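Local coordinates for cyclic di-GMP receptor atypical PilZ domain-containing protein (Xanthomonas campestris pv. campestris, PDB 3PH1) that is an atypical PilZ-domain protein that probably acts in cyclic di-GMP signalling and forms an assembly of four chains, at residues T47-L52 with E137-P142; A20-C25 with H105-G110. All coordinates share one frame; numbering follows the deposited sequence.

Contact 1. Residues T47-L52 with E137-P142; sequences TLLRSL and ELLQLP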
loop_
_atom_site.group_PDB
_atom_site.type_symbol
_atom_site.label_atom_id
_atom_site.label_comp_id
_atom_site.label_asym_id
_atom_site.label_seq_id
_atom_site.Cartn_x
_atom_site.Cartn_y
_atom_site.Cartn_z
ATOM N N THR C 47 -5.357 16.669 7.271
ATOM C CA THR C 47 -4.145 15.886 7.063
ATOM C C THR C 47 -3.814 15.762 5.589
ATOM O O THR C 47 -2.664 15.883 5.206
ATOM C CB THR C 47 -4.258 14.486 7.685
ATOM O OG1 THR C 47 -4.435 14.614 9.102
ATOM C CG2 THR C 47 -2.982 13.681 7.415
ATOM N N LEU C 48 -4.823 15.534 4.763
ATOM C CA LEU C 48 -4.611 15.421 3.332
ATOM C C LEU C 48 -3.989 16.702 2.754
ATOM O O LEU C 48 -3.020 16.653 1.998
ATOM C CB LEU C 48 -5.950 15.148 2.614
ATOM C CG LEU C 48 -5.929 15.370 1.089
ATOM C CD1 LEU C 48 -4.912 14.436 0.447
ATOM C CD2 LEU C 48 -7.328 15.151 0.500
ATOM N N LEU C 49 -4.571 17.847 3.104
ATOM C CA LEU C 49 -4.106 19.137 2.604
ATOM C C LEU C 49 -2.686 19.479 3.063
ATOM O O LEU C 49 -1.829 19.861 2.253
ATOM C CB LEU C 49 -5.101 20.239 3.025
ATOM C CG LEU C 49 -6.194 20.653 2.019
ATOM C CD1 LEU C 49 -6.774 19.450 1.335
ATOM C CD2 LEU C 49 -7.287 21.436 2.734
ATOM N N ARG C 50 -2.433 19.335 4.358
ATOM C CA ARG C 50 -1.117 19.641 4.893
ATOM C C ARG C 50 -0.061 18.683 4.348
ATOM O O ARG C 50 0.997 19.111 3.900
ATOM C CB ARG C 50 -1.130 19.585 6.418
ATOM C CG ARG C 50 -1.934 20.699 7.081
ATOM C CD ARG C 50 -1.704 20.718 8.594
ATOM N NE ARG C 50 -2.542 21.708 9.268
ATOM C CZ ARG C 50 -2.483 23.026 9.075
ATOM N NH1 ARG C 50 -3.302 23.824 9.745
ATOM N NH2 ARG C 50 -1.614 23.555 8.225
ATOM N N SER C 51 -0.354 17.388 4.382
ATOM C CA SER C 51 0.596 16.397 3.889
ATOM C C SER C 51 0.901 16.677 2.430
ATOM O O SER C 51 2.049 16.634 1.998
ATOM C CB SER C 51 0.017 14.988 4.039
ATOM O OG SER C 51 -0.321 14.714 5.389
ATOM N N LEU C 52 -0.149 16.986 1.681
ATOM C CA LEU C 52 -0.033 17.279 0.259
ATOM C C LEU C 52 0.911 18.470 0.052
ATOM O O LEU C 52 1.731 18.479 -0.867
ATOM C CB LEU C 52 -1.432 17.581 -0.299
ATOM C CG LEU C 52 -1.773 17.347 -1.773
ATOM C CD1 LEU C 52 -1.349 15.936 -2.197
ATOM C CD2 LEU C 52 -3.271 17.545 -1.976
ATOM N N GLU C 137 -6.475 11.219 -4.495
ATOM C CA GLU C 137 -7.199 11.317 -3.235
ATOM C C GLU C 137 -8.235 12.424 -3.300
ATOM O O GLU C 137 -7.992 13.489 -3.865
ATOM C CB GLU C 137 -6.249 11.602 -2.075
ATOM C CG GLU C 137 -6.282 10.542 -1.007
ATOM C CD GLU C 137 -7.689 10.156 -0.606
ATOM O OE1 GLU C 137 -8.369 10.991 0.010
ATOM O OE2 GLU C 137 -8.118 9.020 -0.916
ATOM N N LEU C 138 -9.395 12.174 -2.712
ATOM C CA LEU C 138 -10.443 13.176 -2.735
ATOM C C LEU C 138 -10.614 13.903 -1.417
ATOM O O LEU C 138 -10.490 13.328 -0.338
ATOM C CB LEU C 138 -11.777 12.545 -3.149
ATOM C CG LEU C 138 -11.773 11.881 -4.531
ATOM C CD1 LEU C 138 -13.194 11.454 -4.921
ATOM C CD2 LEU C 138 -11.218 12.862 -5.550
ATOM N N LEU C 139 -10.863 15.197 -1.525
ATOM C CA LEU C 139 -11.119 16.027 -0.366
ATOM C C LEU C 139 -12.653 16.103 -0.330
ATOM O O LEU C 139 -13.278 16.491 -1.324
ATOM C CB LEU C 139 -10.531 17.426 -0.571
ATOM C CG LEU C 139 -10.759 18.435 0.561
ATOM C CD1 LEU C 139 -9.913 18.047 1.787
ATOM C CD2 LEU C 139 -10.392 19.840 0.083
ATOM N N GLN C 140 -13.265 15.695 0.780
ATOM C CA GLN C 140 -14.718 15.770 0.877
ATOM C C GLN C 140 -15.056 16.795 1.934
ATOM O O GLN C 140 -14.514 16.751 3.035
ATOM C CB GLN C 140 -15.330 14.420 1.259
ATOM C CG GLN C 140 -15.065 13.324 0.250
ATOM C CD GLN C 140 -16.139 12.255 0.257
ATOM O OE1 GLN C 140 -16.096 11.315 -0.534
ATOM N NE2 GLN C 140 -17.115 12.399 1.145
ATOM N N LEU C 141 -15.944 17.719 1.597
ATOM C CA LEU C 141 -16.337 18.774 2.518
ATOM C C LEU C 141 -17.859 18.943 2.619
ATOM O O LEU C 141 -18.514 19.334 1.649
ATOM C CB LEU C 141 -15.722 20.109 2.074
ATOM C CG LEU C 141 -14.189 20.210 1.969
ATOM C CD1 LEU C 141 -13.789 21.627 1.539
ATOM C CD2 LEU C 141 -13.558 19.865 3.301
ATOM N N PRO C 142 -18.441 18.624 3.786
ATOM C CA PRO C 142 -19.887 18.772 3.977
ATOM C C PRO C 142 -20.265 20.205 3.594
ATOM O O PRO C 142 -19.530 21.145 3.904
ATOM C CB PRO C 142 -20.062 18.509 5.466
ATOM C CG PRO C 142 -19.013 17.465 5.733
ATOM C CD PRO C 142 -17.814 17.978 4.953
#
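Leu48 and Leu49, neighbours on the helix 42-55, meet Leu139 at the start of the strand 139-150 through methyl groups, with no hydrogen bond passing between the two segments. The side chains of Leu49 and Leu139 cross at about a right angle. Leu49 CD1 enters the fork of Leu139, lying 3.5 Å from Leu139 CD1, tighter than usual for two carbons, and 3.8 Å from Leu139 CD2. The chi1 of Leu49, -95°, departs from the staggered values and, like the short methyl contact, points to tight packing here. Leu48 divides its two methyls along the strand's approach. Its CD2 rests against the backbone, 3.7 Å from Leu138 O and 4.0 Å from Leu139 CA, while CD1 reaches back to Glu137 CB at 4.0 Å. With CG anti to the backbone N (chi1 165°), Leu48 extends from the helix far enough to meet the main chain itself. Glu137 offers only its aliphatic base here; its chain bends at chi2 and its carboxylate forms a salt bridge with Arg90 of the second subunit. Leu83 of that subunit packs on Leu48, and Ala171 of the helix 165-185 touches Leu49. The contact is thus a buried apolar junction of a helix with the first residue of a barrel strand and the loop leading into it, joining the helix 42-55 to the six-stranded antiparallel barrel of this PilZ-type domain beside a subunit interface.

Contact 2. Residues A20-C25 with H105-G110; sequences ADTLSC and HWSVRG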
loop_
_atom_site.group_PDB
_atom_site.type_symbol
_atom_site.label_atom_id
_atom_site.label_comp_id
_atom_site.label_asym_id
_atom_site.label_seq_id
_atom_site.Cartn_x
_atom_site.Cartn_y
_atom_site.Cartn_z
ATOM N N ALA C 20 -16.916 37.437 -1.663
ATOM C CA ALA C 20 -16.555 38.820 -1.366
ATOM C C ALA C 20 -15.545 38.920 -0.217
ATOM O O ALA C 20 -15.720 38.305 0.840
ATOM C CB ALA C 20 -17.807 39.642 -1.037
ATOM N N ASP C 21 -14.480 39.684 -0.444
ATOM C CA ASP C 21 -13.441 39.917 0.566
ATOM C C ASP C 21 -12.631 38.705 1.062
ATOM O O ASP C 21 -12.191 38.677 2.212
ATOM C CB ASP C 21 -14.036 40.660 1.777
ATOM C CG ASP C 21 -14.669 41.993 1.396
ATOM O OD1 ASP C 21 -14.182 42.629 0.445
ATOM O OD2 ASP C 21 -15.641 42.415 2.054
ATOM N N THR C 22 -12.445 37.710 0.197
ATOM C CA THR C 22 -11.628 36.539 0.517
ATOM C C THR C 22 -11.026 36.032 -0.763
ATOM O O THR C 22 -11.587 36.219 -1.845
ATOM C CB THR C 22 -12.407 35.354 1.143
ATOM O OG1 THR C 22 -13.573 35.056 0.357
ATOM C CG2 THR C 22 -12.785 35.670 2.571
ATOM N N LEU C 23 -9.877 35.384 -0.631
ATOM C CA LEU C 23 -9.177 34.832 -1.768
ATOM C C LEU C 23 -10.128 33.829 -2.415
ATOM O O LEU C 23 -10.543 32.859 -1.780
ATOM C CB LEU C 23 -7.916 34.119 -1.296
ATOM C CG LEU C 23 -6.751 34.038 -2.278
ATOM C CD1 LEU C 23 -5.835 32.903 -1.857
ATOM C CD2 LEU C 23 -7.259 33.816 -3.690
ATOM N N SER C 24 -10.489 34.087 -3.667
ATOM C CA SER C 24 -11.387 33.207 -4.412
ATOM C C SER C 24 -10.668 32.861 -5.684
ATOM O O SER C 24 -10.317 33.751 -6.446
ATOM C CB SER C 24 -12.700 33.919 -4.755
ATOM O OG SER C 24 -13.458 34.193 -3.588
ATOM N N CYS C 25 -10.454 31.573 -5.913
ATOM C CA CYS C 25 -9.747 31.123 -7.102
ATOM C C CYS C 25 -10.675 30.445 -8.101
ATOM O O CYS C 25 -11.548 29.651 -7.727
ATOM C CB CYS C 25 -8.624 30.153 -6.710
ATOM S SG CYS C 25 -7.415 30.827 -5.548
ATOM N N HIS C 105 -15.120 27.922 -8.854
ATOM C CA HIS C 105 -14.686 29.120 -8.168
ATOM C C HIS C 105 -14.659 28.686 -6.714
ATOM O O HIS C 105 -15.697 28.461 -6.093
ATOM C CB HIS C 105 -15.656 30.283 -8.377
ATOM C CG HIS C 105 -14.991 31.626 -8.331
ATOM N ND1 HIS C 105 -15.640 32.769 -7.916
ATOM C CD2 HIS C 105 -13.726 32.003 -8.634
ATOM C CE1 HIS C 105 -14.802 33.790 -7.963
ATOM N NE2 HIS C 105 -13.634 33.351 -8.396
ATOM N N TRP C 106 -13.453 28.591 -6.179
ATOM C CA TRP C 106 -13.222 28.095 -4.834
ATOM C C TRP C 106 -12.631 29.094 -3.836
ATOM O O TRP C 106 -11.634 29.757 -4.121
ATOM C CB TRP C 106 -12.297 26.873 -4.971
ATOM C CG TRP C 106 -12.089 26.011 -3.778
ATOM C CD1 TRP C 106 -12.829 25.982 -2.627
ATOM C CD2 TRP C 106 -11.110 24.970 -3.653
ATOM N NE1 TRP C 106 -12.374 24.989 -1.798
ATOM C CE2 TRP C 106 -11.318 24.351 -2.400
ATOM C CE3 TRP C 106 -10.077 24.503 -4.477
ATOM C CZ2 TRP C 106 -10.526 23.274 -1.950
ATOM C CZ3 TRP C 106 -9.286 23.437 -4.029
ATOM C CH2 TRP C 106 -9.516 22.837 -2.777
ATOM N N SER C 107 -13.249 29.179 -2.662
ATOM C CA SER C 107 -12.767 30.038 -1.580
ATOM C C SER C 107 -12.839 29.194 -0.299
ATOM O O SER C 107 -13.297 28.058 -0.320
ATOM C CB SER C 107 -13.636 31.298 -1.421
ATOM O OG SER C 107 -14.786 31.039 -0.625
ATOM N N VAL C 108 -12.375 29.756 0.807
ATOM C CA VAL C 108 -12.380 29.074 2.083
ATOM C C VAL C 108 -13.809 28.831 2.567
ATOM O O VAL C 108 -14.060 27.906 3.340
ATOM C CB VAL C 108 -11.633 29.922 3.149
ATOM C CG1 VAL C 108 -12.396 31.210 3.411
ATOM C CG2 VAL C 108 -11.474 29.142 4.438
ATOM N N ARG C 109 -14.739 29.665 2.105
ATOM C CA ARG C 109 -16.143 29.583 2.510
ATOM C C ARG C 109 -16.992 28.570 1.765
ATOM O O ARG C 109 -17.896 27.961 2.345
ATOM C CB ARG C 109 -16.823 30.943 2.357
ATOM C CG ARG C 109 -16.229 32.060 3.191
ATOM C CD ARG C 109 -16.953 33.354 2.886
ATOM N NE ARG C 109 -16.239 34.515 3.394
ATOM C CZ ARG C 109 -16.198 35.680 2.765
ATOM N NH1 ARG C 109 -16.833 35.824 1.608
ATOM N NH2 ARG C 109 -15.513 36.696 3.283
ATOM N N GLY C 110 -16.721 28.416 0.474
ATOM C CA GLY C 110 -17.490 27.491 -0.344
ATOM C C GLY C 110 -16.976 27.399 -1.767
ATOM O O GLY C 110 -15.847 27.818 -2.063
HETATM O O HOH W 1 -10.907 32.150 0.714
#
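An antiparallel beta bridge between two neighbouring strands of the barrel joins Cys25, where the strand 25-34 begins, to Trp106 of the strand 101-106. The two residues form a hydrogen-bonded pair: Cys25 N gives to Trp106 O at 2.8 Å, and Trp106 N to Cys25 O at 2.7 Å. Beside the bridge, Ser24 CB packs off-centre on the His105 ring in a CH-pi contact, 4.1 Å from its centroid. The chains stay close at Ser24 and Ser107; at Leu23 and Val108 they part, and a water spans them by donating to Leu23 O and accepting from Val108 N. Ser107 OG accepts from Arg109 N in an ST turn and also bonds to Leu18 O; its chi1 of 84° sets the hydroxyl between the backbone N and the carbonyl carbon, where it can receive the N-H of Arg109. Arg109, extended from CG to NE, reaches the loop that follows the helix 12-19. Thr22 covers one guanidinium face, with OG1 3.5 Å above the plane over its centre. At the edge, NH1 and NH2 both donate to the single acceptor Ala20 O, at 2.8 and 2.9 Å, with the oxygen lying 11° out of the guanidinium plane.

Overall arrangement
Both contacts reach the same six-stranded antiparallel barrel, and their centres lie about 17 Å apart. Contact 1 sets a helix on the strand 139-150 by apolar packing near the centre of the chain, whereas contact 2 is more polar, partly buried, and joins two barrel strands together with the loop after the helix 12-19. They touch where Leu139 CD2 packs 4.0 Å from Trp106 CZ2. The helix 165-185 borders both, packing on Leu49 and on Trp106, the latter through Leu172 and Leu176. Along the chain the four segments alternate. A second subunit adjoins contact 1 but does not touch contact 2.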